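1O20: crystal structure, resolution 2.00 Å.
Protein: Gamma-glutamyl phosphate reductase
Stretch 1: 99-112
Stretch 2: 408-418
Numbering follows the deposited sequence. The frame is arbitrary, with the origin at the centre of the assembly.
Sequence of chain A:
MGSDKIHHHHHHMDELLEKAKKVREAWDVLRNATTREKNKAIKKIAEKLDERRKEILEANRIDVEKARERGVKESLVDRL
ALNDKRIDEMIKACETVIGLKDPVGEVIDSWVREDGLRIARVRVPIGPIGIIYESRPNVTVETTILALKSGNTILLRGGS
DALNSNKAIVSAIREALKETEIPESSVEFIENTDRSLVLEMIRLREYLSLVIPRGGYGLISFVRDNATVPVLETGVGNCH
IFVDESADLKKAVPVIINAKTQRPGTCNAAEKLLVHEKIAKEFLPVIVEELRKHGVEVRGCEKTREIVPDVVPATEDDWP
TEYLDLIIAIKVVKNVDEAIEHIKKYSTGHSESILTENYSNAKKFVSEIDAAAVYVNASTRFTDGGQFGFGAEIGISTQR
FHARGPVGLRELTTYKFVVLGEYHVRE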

# COMPACT_ATOMS: atom_id res chain seq x y z
N GLY A 99 6.75 -3.70 -18.33
CA GLY A 99 6.75 -2.43 -19.05
C GLY A 99 7.21 -1.21 -18.28
O GLY A 99 7.49 -0.22 -18.90
N LEU A 100 7.30 -1.27 -16.95
CA LEU A 100 7.75 -0.15 -16.14
C LEU A 100 9.26 0.09 -16.27
O LEU A 100 10.01 -0.83 -16.52
CB LEU A 100 7.40 -0.39 -14.65
CG LEU A 100 5.91 -0.53 -14.32
CD1 LEU A 100 5.67 -0.89 -12.87
CD2 LEU A 100 5.19 0.79 -14.69
N LYS A 101 9.69 1.34 -16.11
CA LYS A 101 11.13 1.66 -16.15
C LYS A 101 11.81 1.12 -14.90
O LYS A 101 11.30 1.22 -13.78
CB LYS A 101 11.38 3.19 -16.29
N ASP A 102 12.97 0.51 -15.10
CA ASP A 102 13.78 -0.00 -14.03
C ASP A 102 14.39 1.20 -13.30
O ASP A 102 15.11 1.95 -13.93
CB ASP A 102 14.88 -0.88 -14.65
CG ASP A 102 15.67 -1.67 -13.63
OD1 ASP A 102 15.61 -1.35 -12.41
OD2 ASP A 102 16.40 -2.62 -13.98
N PRO A 103 14.16 1.37 -12.00
CA PRO A 103 14.77 2.50 -11.29
C PRO A 103 16.26 2.27 -11.00
O PRO A 103 17.00 3.22 -10.73
CB PRO A 103 13.97 2.59 -9.98
CG PRO A 103 13.62 1.15 -9.66
CD PRO A 103 13.34 0.54 -11.08
N VAL A 104 16.71 1.03 -11.06
CA VAL A 104 18.07 0.70 -10.74
C VAL A 104 19.06 1.34 -11.74
O VAL A 104 18.89 1.19 -12.94
CB VAL A 104 18.33 -0.83 -10.68
CG1 VAL A 104 19.84 -1.13 -10.43
CG2 VAL A 104 17.49 -1.49 -9.55
N GLY A 105 20.11 1.98 -11.22
CA GLY A 105 21.04 2.71 -12.04
C GLY A 105 20.64 4.13 -12.43
O GLY A 105 21.47 4.80 -13.04
N GLU A 106 19.42 4.60 -12.14
CA GLU A 106 19.04 5.98 -12.47
C GLU A 106 19.93 6.94 -11.68
O GLU A 106 20.19 6.73 -10.49
CB GLU A 106 17.59 6.32 -12.11
CG GLU A 106 16.57 5.59 -12.96
CD GLU A 106 15.13 5.98 -12.69
OE1 GLU A 106 14.80 6.54 -11.60
OE2 GLU A 106 14.33 5.70 -13.59
N VAL A 107 20.35 8.00 -12.33
CA VAL A 107 21.06 9.04 -11.62
C VAL A 107 20.02 9.99 -11.03
O VAL A 107 19.20 10.56 -11.77
CB VAL A 107 22.04 9.79 -12.53
CG1 VAL A 107 22.56 11.04 -11.87
CG2 VAL A 107 23.17 8.87 -12.88
N ILE A 108 20.07 10.17 -9.72
CA ILE A 108 19.23 11.20 -9.07
C ILE A 108 19.78 12.57 -9.46
O ILE A 108 19.04 13.45 -9.90
CB ILE A 108 19.19 11.00 -7.55
CG1 ILE A 108 18.46 9.69 -7.23
CG2 ILE A 108 18.46 12.16 -6.80
CD1 ILE A 108 18.82 9.12 -5.88
N ASP A 109 21.07 12.75 -9.26
CA ASP A 109 21.72 13.95 -9.72
C ASP A 109 23.19 13.68 -9.84
O ASP A 109 23.70 12.67 -9.37
CB ASP A 109 21.42 15.15 -8.78
CG ASP A 109 21.63 14.83 -7.31
OD1 ASP A 109 22.23 13.78 -6.95
OD2 ASP A 109 21.19 15.59 -6.44
N SER A 110 23.88 14.57 -10.54
CA SER A 110 25.34 14.46 -10.68
C SER A 110 25.92 15.76 -11.16
O SER A 110 25.31 16.44 -12.00
CB SER A 110 25.71 13.39 -11.71
OG SER A 110 27.12 13.30 -11.84
N TRP A 111 27.08 16.08 -10.64
CA TRP A 111 27.72 17.34 -10.97
C TRP A 111 29.23 17.18 -10.90
O TRP A 111 29.74 16.17 -10.41
CB TRP A 111 27.24 18.44 -10.00
CG TRP A 111 27.56 18.11 -8.56
CD1 TRP A 111 28.65 18.54 -7.85
CD2 TRP A 111 26.85 17.22 -7.69
NE1 TRP A 111 28.64 17.99 -6.59
CE2 TRP A 111 27.54 17.19 -6.46
CE3 TRP A 111 25.69 16.44 -7.82
CZ2 TRP A 111 27.09 16.43 -5.36
CZ3 TRP A 111 25.26 15.70 -6.75
CH2 TRP A 111 25.95 15.69 -5.53
N VAL A 112 29.93 18.20 -11.41
CA VAL A 112 31.38 18.28 -11.37
C VAL A 112 31.77 19.38 -10.40
O VAL A 112 31.36 20.51 -10.57
CB VAL A 112 31.94 18.58 -12.76
CG1 VAL A 112 33.48 18.61 -12.70
CG2 VAL A 112 31.39 17.51 -13.81
N GLY A 408 6.10 1.78 -4.82
CA GLY A 408 6.36 1.08 -6.07
C GLY A 408 7.85 0.85 -6.30
O GLY A 408 8.63 0.83 -5.36
N LEU A 409 8.24 0.72 -7.54
CA LEU A 409 9.57 0.24 -7.85
C LEU A 409 10.65 1.17 -7.27
O LEU A 409 11.63 0.70 -6.66
CB LEU A 409 9.76 0.15 -9.35
CG LEU A 409 9.09 -0.96 -10.09
CD1 LEU A 409 9.46 -0.79 -11.57
CD2 LEU A 409 9.53 -2.31 -9.60
N ARG A 410 10.51 2.48 -7.49
CA ARG A 410 11.53 3.43 -7.00
C ARG A 410 11.67 3.43 -5.49
O ARG A 410 12.78 3.63 -4.94
CB ARG A 410 11.22 4.87 -7.45
CG ARG A 410 12.35 5.88 -7.14
CD ARG A 410 12.09 7.22 -7.81
NE ARG A 410 12.07 7.05 -9.27
CZ ARG A 410 11.62 7.96 -10.13
NH1 ARG A 410 11.18 9.14 -9.71
NH2 ARG A 410 11.64 7.70 -11.45
N GLU A 411 10.55 3.17 -4.81
CA GLU A 411 10.54 3.20 -3.33
C GLU A 411 11.24 1.97 -2.76
O GLU A 411 11.58 1.94 -1.59
CB GLU A 411 9.09 3.31 -2.81
CG GLU A 411 8.41 4.65 -3.11
CD GLU A 411 8.23 4.95 -4.59
OE1 GLU A 411 7.82 4.03 -5.34
OE2 GLU A 411 8.51 6.11 -5.02
N LEU A 412 11.48 0.96 -3.61
CA LEU A 412 12.21 -0.24 -3.22
C LEU A 412 13.72 -0.10 -3.61
O LEU A 412 14.41 -1.11 -3.84
CB LEU A 412 11.60 -1.47 -3.90
CG LEU A 412 10.15 -1.77 -3.51
CD1 LEU A 412 9.65 -3.07 -4.14
CD2 LEU A 412 9.97 -1.78 -1.99
N THR A 413 14.18 1.13 -3.74
CA THR A 413 15.60 1.43 -4.00
C THR A 413 16.10 2.40 -2.96
O THR A 413 15.31 3.14 -2.36
CB THR A 413 15.90 2.02 -5.44
OG1 THR A 413 15.24 3.28 -5.66
CG2 THR A 413 15.44 1.10 -6.54
N THR A 414 17.41 2.39 -2.76
CA THR A 414 18.08 3.49 -2.08
C THR A 414 19.11 4.03 -3.12
O THR A 414 18.91 3.89 -4.33
CB THR A 414 18.69 2.96 -0.78
OG1 THR A 414 19.45 3.96 -0.10
CG2 THR A 414 19.71 1.88 -1.04
N TYR A 415 20.23 4.55 -2.67
CA TYR A 415 21.18 5.15 -3.59
C TYR A 415 22.53 5.13 -2.96
O TYR A 415 22.69 4.80 -1.78
CB TYR A 415 20.75 6.60 -3.93
CG TYR A 415 20.64 7.53 -2.72
CD1 TYR A 415 21.72 8.28 -2.31
CD2 TYR A 415 19.47 7.63 -2.01
CE1 TYR A 415 21.64 9.11 -1.21
CE2 TYR A 415 19.37 8.45 -0.93
CZ TYR A 415 20.48 9.16 -0.50
OH TYR A 415 20.40 9.99 0.59
N LYS A 416 23.52 5.51 -3.75
CA LYS A 416 24.89 5.61 -3.32
C LYS A 416 25.53 6.68 -4.14
O LYS A 416 25.02 7.06 -5.20
CB LYS A 416 25.63 4.25 -3.49
CG LYS A 416 25.88 3.83 -4.95
CD LYS A 416 26.67 2.51 -5.03
CE LYS A 416 26.76 1.99 -6.47
NZ LYS A 416 27.22 0.58 -6.58
N PHE A 417 26.65 7.19 -3.63
CA PHE A 417 27.45 8.16 -4.34
C PHE A 417 28.48 7.42 -5.14
O PHE A 417 29.16 6.54 -4.62
CB PHE A 417 28.15 9.09 -3.40
CG PHE A 417 27.23 10.09 -2.76
CD1 PHE A 417 27.15 11.38 -3.25
CD2 PHE A 417 26.44 9.74 -1.67
CE1 PHE A 417 26.30 12.32 -2.65
CE2 PHE A 417 25.61 10.67 -1.04
CZ PHE A 417 25.52 11.94 -1.53
N VAL A 418 28.56 7.76 -6.41
CA VAL A 418 29.62 7.32 -7.28
C VAL A 418 30.48 8.54 -7.61
O VAL A 418 29.95 9.58 -8.03
CB VAL A 418 29.05 6.71 -8.50
CG1 VAL A 418 30.16 6.42 -9.51
CG2 VAL A 418 28.29 5.44 -8.12
O HOH W 1 12.38 5.18 -11.04

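No hydrogen bond joins the modelled atoms of the two stretches directly; apolar packing, one salt bridge and one water do the work, burying 416 Å² summed over both sides. Pro103 and Leu409 have the largest areas covered by the other stretch, 73 and 74 Å², each directing CA-to-CB toward the other stretch. Leu409, in its m,t rotamer, extends CD1 to 3.7 Å from Leu100 CB, while its CB lies 4.0 Å from Pro103 CD. Leu100 has the same m,t conformation. The compact proline ring also places CG 3.6 Å from Thr413 CG2. Thr413 suits this place because chi1 of 62° (p) lets its two branches serve differently: OG1 donates to Arg410 O at 2.6 Å, leaving the methyl for Pro103.

Pro103 also opens a type II turn, closed by Glu106 N to Pro103 O at 3.1 Å; Gly105, at phi 83°, occupies a position where a CB would jam against the preceding carbonyl. From the last position of the turn, Glu106 (m,t) reaches Arg410, whose t,t,m chain carries the guanidinium nearer than its sideways CB suggests. The salt bridge is long, Glu106 OE1 to Arg410 NH2 3.4 Å, but water 1 reinforces it, donating to Glu106 OE1 (2.8 Å) and accepting from Arg410 NE (2.6 Å).

Farther along, Ile108 CD1 packs 3.7 Å from Tyr415 CB, and Trp111 CH2 approaches the edge of the Phe417 ring, 4.4 Å from Phe417 CE1.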